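Local coordinates for protein ribonucleoside-diphosphate reductase (Pseudomonas aeruginosa, PDB 5IM3) that probably reduces ribonucleoside diphosphates to deoxyribonucleoside diphosphates with thioredoxin as reductant, supplying DNA synthesis, under allosteric control by bound nucleotides such as dATP, at residues Phe653-Val658 against Tyr710-Gly715; Glu252-Ala257 against Glu317-Phe322; Asp460-Leu465 against Lys545-Lys550; Asn611-Gly616 against Leu669-Ile674; Asp352-Thr357 against Ala773-Ile778. All coordinates share one frame; numbering follows the deposited sequence.

Contacts 2, 3 and 5 are buried, contact 1 is partly buried and contact 4 lies at the surface. Contact 2 joins two helices through a tyrosine of one that meets the first turn of the other, and contact 3 sets two helices of the barrel domain side by side by apolar packing. Contact 5, the most central, lays a helix against an edge of the barrel sheet. Contacts 1 and 4 each set a loop against a helix end in the barrel domain: a histidine-threonine bond marks the first, chiefly carbon packing the second. Contacts 4 and 5 touch, with a probable hydrogen bond of 2.9 Å between Asn611 ND2 and Asp352 OD1. Contact 3 is remote, its centre about 57 Å from that of contact 2.

Contact 1 of 5, residues Phe653-Val658 against Tyr710-Gly715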
# COMPACT_ATOMS: atom_id res chain seq x y z
N PHE A 653 17.14 15.53 53.27
CA PHE A 653 17.98 15.87 54.42
C PHE A 653 19.16 14.92 54.56
O PHE A 653 20.24 15.34 54.99
CB PHE A 653 17.16 15.86 55.71
CG PHE A 653 16.25 17.06 55.88
CD1 PHE A 653 16.06 17.97 54.85
CD2 PHE A 653 15.59 17.27 57.08
CE1 PHE A 653 15.23 19.06 55.03
CE2 PHE A 653 14.76 18.36 57.26
CZ PHE A 653 14.58 19.26 56.23
N LYS A 654 18.97 13.64 54.21
CA LYS A 654 20.04 12.66 54.38
C LYS A 654 21.16 12.88 53.38
O LYS A 654 22.34 12.85 53.74
CB LYS A 654 19.47 11.24 54.24
CG LYS A 654 19.27 10.48 55.54
CD LYS A 654 18.45 9.22 55.29
CE LYS A 654 18.48 8.27 56.48
NZ LYS A 654 19.77 7.53 56.57
N HIS A 655 20.81 13.10 52.11
CA HIS A 655 21.77 13.06 51.01
C HIS A 655 21.99 14.40 50.34
O HIS A 655 23.03 14.58 49.68
CB HIS A 655 21.30 12.05 49.95
CG HIS A 655 20.83 10.75 50.52
ND1 HIS A 655 21.63 9.95 51.31
CD2 HIS A 655 19.65 10.10 50.41
CE1 HIS A 655 20.96 8.88 51.67
NE2 HIS A 655 19.75 8.94 51.14
N ARG A 656 21.06 15.33 50.46
CA ARG A 656 21.19 16.68 49.92
C ARG A 656 21.66 16.69 48.46
O ARG A 656 22.66 17.33 48.13
CB ARG A 656 22.14 17.51 50.78
CG ARG A 656 21.83 17.49 52.28
CD ARG A 656 22.59 18.60 53.01
NE ARG A 656 22.10 19.92 52.60
CZ ARG A 656 21.10 20.57 53.19
NH1 ARG A 656 20.48 20.04 54.24
NH2 ARG A 656 20.72 21.75 52.74
N PRO A 657 20.95 16.01 47.56
CA PRO A 657 21.26 16.15 46.14
C PRO A 657 20.69 17.43 45.57
O PRO A 657 19.63 17.91 45.97
CB PRO A 657 20.59 14.92 45.52
CG PRO A 657 19.41 14.67 46.39
CD PRO A 657 19.85 15.05 47.79
N VAL A 658 21.42 17.99 44.61
CA VAL A 658 20.95 19.11 43.82
C VAL A 658 21.22 18.79 42.35
O VAL A 658 21.92 17.84 42.02
CB VAL A 658 21.61 20.45 44.22
CG1 VAL A 658 21.34 20.76 45.70
CG2 VAL A 658 23.11 20.42 43.95
N TYR A 710 27.14 16.11 53.98
CA TYR A 710 25.86 15.45 54.18
C TYR A 710 26.05 14.15 54.96
O TYR A 710 27.14 13.57 54.99
CB TYR A 710 25.15 15.20 52.84
CG TYR A 710 25.88 14.31 51.85
CD1 TYR A 710 26.89 14.81 51.04
CD2 TYR A 710 25.53 12.97 51.70
CE1 TYR A 710 27.55 14.01 50.13
CE2 TYR A 710 26.18 12.16 50.79
CZ TYR A 710 27.19 12.68 50.00
OH TYR A 710 27.83 11.88 49.09
N GLN A 711 24.97 13.70 55.60
CA GLN A 711 25.05 12.58 56.54
C GLN A 711 25.80 11.40 55.94
O GLN A 711 26.72 10.85 56.56
CB GLN A 711 23.64 12.13 56.95
CG GLN A 711 22.91 13.06 57.90
CD GLN A 711 21.62 12.45 58.41
OE1 GLN A 711 21.56 11.26 58.72
NE2 GLN A 711 20.57 13.26 58.50
N THR A 712 25.43 10.98 54.74
CA THR A 712 25.92 9.74 54.17
C THR A 712 27.14 9.95 53.28
O THR A 712 27.42 9.10 52.42
CB THR A 712 24.81 9.05 53.37
OG1 THR A 712 24.40 9.90 52.30
CG2 THR A 712 23.62 8.76 54.28
N PHE A 713 27.88 11.05 53.47
CA PHE A 713 29.07 11.28 52.66
C PHE A 713 30.07 10.14 52.80
O PHE A 713 30.68 9.72 51.81
CB PHE A 713 29.74 12.60 53.06
CG PHE A 713 31.15 12.73 52.53
CD1 PHE A 713 31.38 13.14 51.23
CD2 PHE A 713 32.23 12.42 53.34
CE1 PHE A 713 32.67 13.25 50.74
CE2 PHE A 713 33.53 12.53 52.85
CZ PHE A 713 33.74 12.94 51.55
N GLN A 714 30.24 9.62 54.02
CA GLN A 714 31.20 8.56 54.26
C GLN A 714 30.80 7.30 53.48
O GLN A 714 29.73 6.73 53.72
CB GLN A 714 31.29 8.27 55.76
CG GLN A 714 31.80 9.46 56.58
CD GLN A 714 31.66 9.26 58.08
OE1 GLN A 714 31.23 8.20 58.55
NE2 GLN A 714 32.04 10.28 58.85
N GLY A 715 31.66 6.89 52.55
CA GLY A 715 31.43 5.74 51.71
C GLY A 715 31.07 6.07 50.28
O GLY A 715 31.19 5.20 49.40
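His655 and Thr712 lie at a slant to each other, the hydroxyl coming to the imidazole at its edge, close to the ring plane. ND1 of His655 and OG1 of Thr712 are 2.9 Å apart in a nearly straight hydrogen bond (159°), and either may supply the proton. The Thr712 torsion, chi1 62°, puts OG1 between its own backbone N and carbonyl carbon, facing the ring, while CG2 packs 3.7 Å from His655 CE1. Both ends of the pair are fixed from outside: Glu598 bonds His655 NE2, and Gln575 bonds Thr712 OG1.

Tyr710 packs on the same turn, and its OH bonds Gln575, the residue that also holds Thr712 OG1. One face of its ring lies under His655 O, which sits 3.6 Å from Tyr710 CD2, toward the rim; the opposite face carries CA of Phe713. Lys654 O lies at the ring edge, in its plane. The side chains of Arg656 and Tyr710 run antiparallel alongside each other, CG to CB 4.1 Å, while the guanidinium pairs with Asp635 and Asp639. Arg656, the first residue past helix 646-655, takes positive phi and turns the chain toward strand 659-663, so the loop after helix 679-707 packs on a helix-to-strand turn of the alpha-beta barrel.

Contact 2 of 5, residues Glu252-Ala257 against Glu317-Phe322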
# COMPACT_ATOMS: atom_id res chain seq x y z
N GLU A 252 14.54 55.64 42.29
CA GLU A 252 14.20 56.01 43.65
C GLU A 252 12.90 55.37 44.14
O GLU A 252 12.66 55.35 45.35
CB GLU A 252 14.09 57.54 43.78
CG GLU A 252 15.38 58.30 43.46
CD GLU A 252 15.64 58.45 41.97
OE1 GLU A 252 14.68 58.34 41.18
OE2 GLU A 252 16.81 58.69 41.59
N LEU A 253 12.09 54.82 43.24
CA LEU A 253 10.79 54.28 43.63
C LEU A 253 10.83 52.79 43.94
O LEU A 253 9.96 52.31 44.68
CB LEU A 253 9.77 54.53 42.52
CG LEU A 253 9.38 56.01 42.37
CD1 LEU A 253 8.68 56.26 41.05
CD2 LEU A 253 8.49 56.43 43.53
N TYR A 254 11.80 52.05 43.41
CA TYR A 254 11.90 50.63 43.74
C TYR A 254 12.16 50.43 45.22
O TYR A 254 11.66 49.47 45.82
CB TYR A 254 13.01 49.98 42.90
CG TYR A 254 12.51 49.11 41.78
CD1 TYR A 254 11.59 48.09 42.01
CD2 TYR A 254 12.96 49.29 40.48
CE1 TYR A 254 11.13 47.29 40.98
CE2 TYR A 254 12.51 48.50 39.44
CZ TYR A 254 11.60 47.50 39.70
OH TYR A 254 11.14 46.70 38.67
N ALA A 255 12.94 51.32 45.84
CA ALA A 255 13.21 51.21 47.26
C ALA A 255 11.99 51.57 48.09
O ALA A 255 11.78 51.01 49.17
CB ALA A 255 14.39 52.10 47.64
N LYS A 256 11.17 52.51 47.61
CA LYS A 256 9.94 52.85 48.32
C LYS A 256 8.88 51.76 48.15
O LYS A 256 8.08 51.53 49.07
CB LYS A 256 9.39 54.19 47.83
CG LYS A 256 10.23 55.39 48.27
CD LYS A 256 9.76 55.93 49.62
CE LYS A 256 10.86 56.70 50.33
NZ LYS A 256 11.90 55.79 50.89
N ALA A 257 8.88 51.07 47.01
CA ALA A 257 7.84 50.09 46.73
C ALA A 257 8.08 48.77 47.44
O ALA A 257 7.11 48.09 47.81
CB ALA A 257 7.74 49.86 45.22
N GLU A 317 3.46 43.09 41.93
CA GLU A 317 4.85 42.71 42.11
C GLU A 317 5.62 43.08 40.85
O GLU A 317 5.37 42.52 39.77
CB GLU A 317 4.98 41.21 42.40
CG GLU A 317 6.39 40.76 42.74
CD GLU A 317 6.45 39.30 43.15
OE1 GLU A 317 5.74 38.48 42.53
OE2 GLU A 317 7.20 38.98 44.09
N LEU A 318 6.55 44.03 40.98
CA LEU A 318 7.36 44.47 39.85
C LEU A 318 8.56 43.54 39.64
O LEU A 318 8.97 42.83 40.55
CB LEU A 318 7.84 45.90 40.08
CG LEU A 318 6.77 46.97 39.83
CD1 LEU A 318 7.20 48.33 40.37
CD2 LEU A 318 6.45 47.07 38.35
N PRO A 319 9.14 43.54 38.43
CA PRO A 319 10.12 42.48 38.11
C PRO A 319 11.30 42.41 39.07
O PRO A 319 11.65 41.32 39.52
CB PRO A 319 10.56 42.85 36.68
CG PRO A 319 9.42 43.63 36.13
CD PRO A 319 8.88 44.42 37.28
N GLN A 320 11.94 43.54 39.39
CA GLN A 320 13.09 43.49 40.28
C GLN A 320 12.68 43.12 41.70
O GLN A 320 13.47 42.53 42.44
CB GLN A 320 13.83 44.83 40.28
CG GLN A 320 14.37 45.23 38.92
CD GLN A 320 15.22 44.13 38.29
OE1 GLN A 320 16.23 43.71 38.85
NE2 GLN A 320 14.81 43.66 37.11
N ILE A 321 11.45 43.47 42.10
CA ILE A 321 10.96 43.04 43.41
C ILE A 321 10.63 41.56 43.38
O ILE A 321 10.79 40.86 44.39
CB ILE A 321 9.75 43.91 43.81
CG1 ILE A 321 10.25 45.28 44.29
CG2 ILE A 321 8.91 43.23 44.89
CD1 ILE A 321 9.15 46.28 44.61
N PHE A 322 10.17 41.04 42.24
CA PHE A 322 9.99 39.60 42.09
C PHE A 322 11.30 38.86 42.34
O PHE A 322 11.35 37.93 43.15
CB PHE A 322 9.45 39.28 40.70
CG PHE A 322 9.56 37.83 40.31
CD1 PHE A 322 8.69 36.89 40.84
CD2 PHE A 322 10.54 37.41 39.43
CE1 PHE A 322 8.79 35.56 40.48
CE2 PHE A 322 10.65 36.08 39.07
CZ PHE A 322 9.77 35.15 39.60
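Tyr254 leaves its helix with chi1 at -106°, a value off the staggered positions that sets CG, while chi2 at -53° sets the turn of the ring. The ring meets the start of helix 319-330. On the other side, Gln320 has CG anti to its carbonyl carbon (chi1 -61°), and its CB and CG pass by the hydroxyl end of the ring. This is helix-to-helix packing in which a tyrosine of helix 250-267 meets the N-terminal turn of a helix in the all-alpha domain of the reductase.

Gln320 CB lies over one face of the Tyr254 ring as a CH-pi contact, 3.9 Å from the centroid, and the amide plane stands nearly perpendicular to the ring. Tyr254 OH receives a weak hydrogen bond from Gln320 N at 3.3 Å, fairly straight, so one of the backbone N-H groups in the first turn of the helix finds a partner. Asp292 bonds Tyr254 OH through OD2 and Gln320 NE2 through OD1, bridging the two buried side chains. Leu318, at the N-cap position, approaches obliquely, its CB 3.7 Å from Tyr254 CE1, while Pro319 CD sits 3.5 Å from Tyr254 OH. At the ring edge Ile321 CG1 is 3.9 Å from Tyr254 CD1, and Ile321 CD1, also at that edge, meets Ala257 CB at 3.9 Å.

Contact 3 of 5, residues Asp460-Leu465 against Lys545-Lys550; sequences DIEEFL and KDLWRK
Leu465 pushes its CD1 methyl between Leu547 and Lys550, joining two nearly parallel helices of the alpha-beta barrel domain. The short segments have axes 11.2 Å apart at an angle of 23°. Helix 461-465 follows strand 450-455, and helix 544-558 leads to strand 562-565; strand 482-487 runs between these two strands in the sheet, and Ile461 and Leu465 both rest on its Asn485.

Leu465 CD1 is 3.9 Å from Leu547 CD1, the two side chains crossing at a slant. The second methyl of Leu547, CD2, meets Ile461 CG2 more loosely at 4.4 Å. Charged ends keep to the margin: Glu462 pairs with Lys540, while its CG stays 4.4 Å from Leu547 CD1. Lys550 sends NZ to a salt bridge with Glu466. With CG anti to its backbone N (chi1 -178°), Lys550 lays that carbon 3.6 Å from Leu465 CD1; the bend at chi2 comes only beyond it.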
# COMPACT_ATOMS: atom_id res chain seq x y z
N ASP A 460 6.01 -8.58 31.98
CA ASP A 460 4.97 -7.74 31.39
C ASP A 460 5.53 -6.75 30.37
O ASP A 460 4.79 -5.88 29.90
CB ASP A 460 4.22 -6.98 32.49
CG ASP A 460 3.42 -7.91 33.40
OD1 ASP A 460 3.02 -9.00 32.95
OD2 ASP A 460 3.19 -7.53 34.57
N ILE A 461 6.81 -6.87 30.00
CA ILE A 461 7.45 -5.83 29.20
C ILE A 461 6.75 -5.65 27.86
O ILE A 461 6.60 -4.52 27.38
CB ILE A 461 8.95 -6.13 29.01
CG1 ILE A 461 9.65 -4.96 28.32
CG2 ILE A 461 9.15 -7.40 28.19
CD1 ILE A 461 9.64 -3.67 29.14
N GLU A 462 6.30 -6.75 27.24
CA GLU A 462 5.70 -6.65 25.91
C GLU A 462 4.40 -5.85 25.95
O GLU A 462 4.17 -4.99 25.09
CB GLU A 462 5.47 -8.05 25.34
CG GLU A 462 6.76 -8.80 25.02
CD GLU A 462 6.53 -10.25 24.65
OE1 GLU A 462 5.78 -10.94 25.38
OE2 GLU A 462 7.09 -10.70 23.63
N GLU A 463 3.54 -6.12 26.92
CA GLU A 463 2.36 -5.28 27.10
C GLU A 463 2.76 -3.84 27.43
O GLU A 463 2.10 -2.90 27.00
CB GLU A 463 1.46 -5.86 28.20
CG GLU A 463 0.10 -5.18 28.35
CD GLU A 463 -0.71 -5.75 29.50
OE1 GLU A 463 -0.16 -6.53 30.31
OE2 GLU A 463 -1.92 -5.42 29.61
N PHE A 464 3.85 -3.67 28.18
CA PHE A 464 4.30 -2.33 28.58
C PHE A 464 4.64 -1.47 27.37
O PHE A 464 4.30 -0.29 27.33
CB PHE A 464 5.52 -2.46 29.50
CG PHE A 464 5.98 -1.17 30.13
CD1 PHE A 464 5.32 -0.65 31.24
CD2 PHE A 464 7.09 -0.51 29.64
CE1 PHE A 464 5.76 0.52 31.83
CE2 PHE A 464 7.53 0.67 30.23
CZ PHE A 464 6.86 1.18 31.33
N LEU A 465 5.31 -2.05 26.37
CA LEU A 465 5.74 -1.28 25.21
C LEU A 465 4.57 -0.70 24.43
O LEU A 465 4.76 0.26 23.69
CB LEU A 465 6.59 -2.14 24.28
CG LEU A 465 7.82 -2.82 24.88
CD1 LEU A 465 8.55 -3.62 23.81
CD2 LEU A 465 8.76 -1.82 25.51
N LYS A 545 17.17 -9.13 19.62
CA LYS A 545 16.96 -8.24 18.48
C LYS A 545 15.48 -8.01 18.22
O LYS A 545 15.07 -6.91 17.82
CB LYS A 545 17.63 -8.82 17.23
CG LYS A 545 18.99 -8.23 16.91
CD LYS A 545 19.68 -9.01 15.79
CE LYS A 545 20.86 -8.26 15.21
NZ LYS A 545 20.44 -7.17 14.29
N ASP A 546 14.65 -9.03 18.44
CA ASP A 546 13.22 -8.89 18.19
C ASP A 546 12.56 -7.96 19.19
O ASP A 546 11.71 -7.14 18.82
CB ASP A 546 12.54 -10.27 18.22
CG ASP A 546 12.99 -11.16 17.08
OD1 ASP A 546 13.57 -10.65 16.10
OD2 ASP A 546 12.74 -12.39 17.16
N LEU A 547 12.94 -8.06 20.47
CA LEU A 547 12.39 -7.15 21.46
C LEU A 547 12.93 -5.74 21.26
O LEU A 547 12.19 -4.76 21.40
CB LEU A 547 12.71 -7.67 22.87
CG LEU A 547 12.09 -6.90 24.04
CD1 LEU A 547 10.57 -6.91 23.96
CD2 LEU A 547 12.56 -7.48 25.37
N TRP A 548 14.21 -5.63 20.93
CA TRP A 548 14.80 -4.34 20.61
C TRP A 548 14.06 -3.66 19.47
O TRP A 548 13.72 -2.47 19.54
CB TRP A 548 16.28 -4.54 20.27
CG TRP A 548 17.03 -3.32 19.81
CD1 TRP A 548 17.58 -3.12 18.58
CD2 TRP A 548 17.34 -2.16 20.59
NE1 TRP A 548 18.20 -1.90 18.54
CE2 TRP A 548 18.07 -1.29 19.76
CE3 TRP A 548 17.06 -1.76 21.90
CZ2 TRP A 548 18.53 -0.04 20.19
CZ3 TRP A 548 17.52 -0.53 22.33
CH2 TRP A 548 18.24 0.31 21.48
N ARG A 549 13.78 -4.41 18.40
CA ARG A 549 13.03 -3.86 17.27
C ARG A 549 11.65 -3.39 17.70
O ARG A 549 11.19 -2.32 17.27
CB ARG A 549 12.92 -4.91 16.16
CG ARG A 549 12.02 -4.50 14.99
CD ARG A 549 11.97 -5.57 13.91
NE ARG A 549 13.23 -5.68 13.17
CZ ARG A 549 13.37 -6.35 12.03
NH1 ARG A 549 12.34 -6.99 11.48
NH2 ARG A 549 14.55 -6.39 11.42
N LYS A 550 10.97 -4.17 18.55
CA LYS A 550 9.66 -3.75 19.05
C LYS A 550 9.77 -2.48 19.87
O LYS A 550 8.91 -1.59 19.78
CB LYS A 550 9.04 -4.88 19.87
CG LYS A 550 7.65 -4.59 20.41
CD LYS A 550 6.63 -4.50 19.28
CE LYS A 550 5.22 -4.42 19.82
NZ LYS A 550 4.21 -4.30 18.73

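Contact 4 of 5, residues Asn611-Gly616 against Leu669-Ile674; sequences NHIVDG and LYLQHI
Ile613 and Leu671 make the apolar centre, their side chains crossing at a slant. Ile613 CG2 lies 3.6 Å from Leu671 CB, and Leu671 CD1 is 3.7 Å from Ile613 CB, so CG2 and CB of Ile613 lie against CB and CD1 of Leu671. CG2 of Ile613 is anti to its backbone N, the branch that meets the leucine. Beside them Gly616 O rests 3.4 Å from Gln672 CG, and Gly616 CA sits 4.0 Å from Leu671 O; the positive phi of Gly616 suits a residue without a side chain.

Further out, Tyr808 and Arg811 of helix 807-815 pack on Leu671, and Gln672 NE2 bonds Ala668 O, which ties the amide back to its own helix. Helix 665-672 ends in a Schellman motif at His673, whose NE2 is held by Asp812. The loop linking strand 600-608 to helix 620-640 thus rests on a helix end of the barrel domain, and with carbon contacts dominating, the fit depends on shape more than on directional bonds.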
# COMPACT_ATOMS: atom_id res chain seq x y z
N ASN A 611 25.29 34.38 29.08
CA ASN A 611 25.85 35.43 29.92
C ASN A 611 27.28 35.15 30.35
O ASN A 611 27.84 35.95 31.12
CB ASN A 611 24.97 35.65 31.15
CG ASN A 611 23.80 36.58 30.88
OD1 ASN A 611 23.39 36.77 29.73
ND2 ASN A 611 23.27 37.18 31.93
N HIS A 612 27.87 34.05 29.90
CA HIS A 612 29.27 33.74 30.19
C HIS A 612 30.10 33.62 28.92
O HIS A 612 31.17 33.01 28.94
CB HIS A 612 29.36 32.47 31.03
CG HIS A 612 28.62 32.56 32.33
ND1 HIS A 612 27.26 32.40 32.42
CD2 HIS A 612 29.05 32.84 33.58
CE1 HIS A 612 26.88 32.56 33.68
NE2 HIS A 612 27.95 32.83 34.40
N ILE A 613 29.61 34.18 27.82
CA ILE A 613 30.36 34.28 26.57
C ILE A 613 30.69 35.75 26.36
O ILE A 613 29.79 36.58 26.19
CB ILE A 613 29.58 33.71 25.38
CG1 ILE A 613 29.25 32.23 25.61
CG2 ILE A 613 30.37 33.89 24.09
CD1 ILE A 613 30.46 31.31 25.67
N VAL A 614 31.98 36.07 26.35
CA VAL A 614 32.43 37.44 26.14
C VAL A 614 32.77 37.63 24.67
O VAL A 614 32.00 37.24 23.79
CB VAL A 614 33.61 37.79 27.07
CG1 VAL A 614 33.13 37.90 28.50
CG2 VAL A 614 34.72 36.74 26.95
N ASP A 615 33.93 38.21 24.38
CA ASP A 615 34.35 38.41 23.00
C ASP A 615 34.66 37.07 22.35
O ASP A 615 35.82 36.78 22.03
CB ASP A 615 35.56 39.34 22.95
CG ASP A 615 35.32 40.65 23.68
OD1 ASP A 615 35.77 40.77 24.84
OD2 ASP A 615 34.66 41.54 23.11
N GLY A 616 33.64 36.23 22.18
CA GLY A 616 33.78 34.96 21.51
C GLY A 616 34.29 33.83 22.37
O GLY A 616 34.43 32.71 21.87
N LEU A 669 26.86 28.68 21.10
CA LEU A 669 27.54 28.28 19.87
C LEU A 669 27.50 29.40 18.84
O LEU A 669 28.51 29.67 18.17
CB LEU A 669 26.89 27.01 19.30
CG LEU A 669 27.07 25.70 20.06
CD1 LEU A 669 26.24 24.61 19.40
CD2 LEU A 669 28.53 25.28 20.12
N TYR A 670 26.35 30.05 18.68
CA TYR A 670 26.25 31.17 17.75
C TYR A 670 27.31 32.22 18.04
O TYR A 670 27.98 32.71 17.12
CB TYR A 670 24.85 31.79 17.82
CG TYR A 670 23.71 30.92 17.32
CD1 TYR A 670 23.92 29.96 16.34
CD2 TYR A 670 22.43 31.08 17.82
CE1 TYR A 670 22.87 29.17 15.88
CE2 TYR A 670 21.38 30.30 17.38
CZ TYR A 670 21.61 29.35 16.40
OH TYR A 670 20.57 28.57 15.95
N LEU A 671 27.46 32.59 19.31
CA LEU A 671 28.41 33.65 19.66
C LEU A 671 29.84 33.28 19.33
O LEU A 671 30.68 34.17 19.18
CB LEU A 671 28.29 33.98 21.15
CG LEU A 671 26.97 34.62 21.59
CD1 LEU A 671 26.96 34.86 23.09
CD2 LEU A 671 26.74 35.93 20.84
N GLN A 672 30.15 31.99 19.23
CA GLN A 672 31.46 31.53 18.80
C GLN A 672 31.49 31.17 17.32
O GLN A 672 32.54 30.79 16.80
CB GLN A 672 31.89 30.32 19.64
CG GLN A 672 31.85 30.59 21.14
CD GLN A 672 32.12 29.34 21.96
OE1 GLN A 672 33.27 28.97 22.19
NE2 GLN A 672 31.05 28.69 22.41
N HIS A 673 30.35 31.29 16.63
CA HIS A 673 30.24 30.92 15.22
C HIS A 673 30.62 29.46 15.00
O HIS A 673 31.26 29.10 14.01
CB HIS A 673 31.08 31.84 14.33
CG HIS A 673 30.63 33.27 14.37
ND1 HIS A 673 31.10 34.17 15.31
CD2 HIS A 673 29.76 33.95 13.60
CE1 HIS A 673 30.54 35.35 15.10
NE2 HIS A 673 29.72 35.24 14.07
N ILE A 674 30.23 28.61 15.94
CA ILE A 674 30.45 27.17 15.85
C ILE A 674 29.14 26.52 15.42
O ILE A 674 28.13 26.68 16.12
CB ILE A 674 30.92 26.58 17.19
CG1 ILE A 674 32.22 27.25 17.65
CG2 ILE A 674 31.12 25.07 17.05
CD1 ILE A 674 32.70 26.77 19.02

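Contact 5 of 5, residues Asp352-Thr357 against Ala773-Ile778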
# COMPACT_ATOMS: atom_id res chain seq x y z
N ASP A 352 22.24 35.53 34.98
CA ASP A 352 23.40 34.64 35.00
C ASP A 352 23.00 33.21 35.35
O ASP A 352 23.60 32.25 34.85
CB ASP A 352 24.44 35.15 35.98
CG ASP A 352 25.16 36.39 35.49
OD1 ASP A 352 24.82 36.88 34.39
OD2 ASP A 352 26.06 36.88 36.20
N TYR A 353 22.00 33.07 36.22
CA TYR A 353 21.46 31.78 36.64
C TYR A 353 19.99 31.99 36.93
O TYR A 353 19.57 33.10 37.27
CB TYR A 353 22.21 31.24 37.87
CG TYR A 353 21.44 30.24 38.71
CD1 TYR A 353 20.62 30.66 39.75
CD2 TYR A 353 21.55 28.87 38.47
CE1 TYR A 353 19.92 29.74 40.53
CE2 TYR A 353 20.86 27.95 39.24
CZ TYR A 353 20.05 28.39 40.26
OH TYR A 353 19.36 27.48 41.03
N MET A 354 19.20 30.93 36.78
CA MET A 354 17.76 31.03 37.04
C MET A 354 17.31 29.80 37.80
O MET A 354 17.54 28.67 37.36
CB MET A 354 16.97 31.17 35.73
CG MET A 354 15.52 31.57 35.94
SD MET A 354 15.31 33.08 36.90
CE MET A 354 16.17 34.27 35.88
N SER A 355 16.69 30.03 38.95
CA SER A 355 16.12 28.93 39.72
C SER A 355 15.02 28.25 38.91
O SER A 355 14.49 28.80 37.94
CB SER A 355 15.56 29.44 41.04
OG SER A 355 16.56 30.16 41.76
N SER A 356 14.69 27.03 39.32
CA SER A 356 13.66 26.27 38.64
C SER A 356 12.30 26.96 38.80
O SER A 356 12.10 27.81 39.67
CB SER A 356 13.58 24.85 39.21
OG SER A 356 13.26 24.89 40.58
N THR A 357 11.37 26.56 37.94
CA THR A 357 10.01 27.09 37.97
C THR A 357 9.36 27.04 39.35
O THR A 357 8.78 28.06 39.77
CB THR A 357 9.17 26.34 36.92
OG1 THR A 357 9.40 26.93 35.63
CG2 THR A 357 7.68 26.37 37.24
N ALA A 773 12.18 25.05 29.56
CA ALA A 773 11.20 25.74 28.73
C ALA A 773 10.95 27.16 29.22
O ALA A 773 11.22 28.14 28.51
CB ALA A 773 9.90 24.94 28.71
N THR A 774 10.43 27.30 30.44
CA THR A 774 10.00 28.61 30.92
C THR A 774 11.19 29.52 31.20
O THR A 774 11.21 30.68 30.77
CB THR A 774 9.13 28.46 32.16
OG1 THR A 774 7.99 27.65 31.85
CG2 THR A 774 8.65 29.82 32.66
N ILE A 775 12.20 29.01 31.92
CA ILE A 775 13.27 29.88 32.40
C ILE A 775 14.20 30.32 31.27
O ILE A 775 14.86 31.36 31.39
CB ILE A 775 14.07 29.21 33.53
CG1 ILE A 775 14.72 27.91 33.06
CG2 ILE A 775 13.15 28.94 34.73
CD1 ILE A 775 15.57 27.23 34.12
N ALA A 776 14.29 29.55 30.18
CA ALA A 776 15.00 30.04 29.00
C ALA A 776 14.23 31.17 28.34
O ALA A 776 14.83 32.16 27.90
CB ALA A 776 15.23 28.89 28.02
N ASN A 777 12.90 31.05 28.27
CA ASN A 777 12.08 32.15 27.76
C ASN A 777 12.19 33.38 28.66
O ASN A 777 12.19 34.51 28.16
CB ASN A 777 10.63 31.70 27.64
CG ASN A 777 10.40 30.71 26.52
OD1 ASN A 777 11.36 30.19 25.94
ND2 ASN A 777 9.14 30.44 26.22
N ILE A 778 12.25 33.17 29.97
CA ILE A 778 12.37 34.31 30.89
C ILE A 778 13.68 35.04 30.64
O ILE A 778 13.72 36.28 30.62
CB ILE A 778 12.25 33.84 32.35
CG1 ILE A 778 10.84 33.30 32.62
CG2 ILE A 778 12.57 34.98 33.31
CD1 ILE A 778 10.69 32.61 33.96
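Thr357 OG1 is hydrogen-bonded to Tyr307 OH of helix 297-307, and on the side of the partner helix it sits 3.8 Å from Thr774 CB, the two threonines crossing at about a right angle. The hydroxyls of Thr357 and Thr774 stay 4.1 Å apart, OG1 to OG1, so Thr774 meets it mainly through carbon.

The rest is mostly apolar. Met354 and Ile775 lie side by side, pointing opposite ways, with Met354 CG 3.7 Å from Ile775 CB. Met354 has CG anti to the backbone N (chi1 -168°), which directs it at the helix; beyond that the chain bends at chi2 and chi3, and CE ends 4.5 Å from Ile778 CG2. In Ile775 the torsion chi1, 61°, leaves CG1 between the backbone N and the carbonyl carbon, while CG2 faces the strand 3.5 Å from Ser355 O.

Strand 353-355 runs antiparallel to strand 600-608 in the barrel sheet, and the segment 773-778 crosses strand 353-355 at 138°, with the axes 9.2 Å apart. Met663 of strand 659-663 touches both Met354 and Ile775, extending the apolar layer along the sheet. As in related large subunits, the start of this helix probably faces the substrate phosphates. Leu303 of helix 297-307 packs against Ile778, and Leu348 of helix 337-349 against Met354.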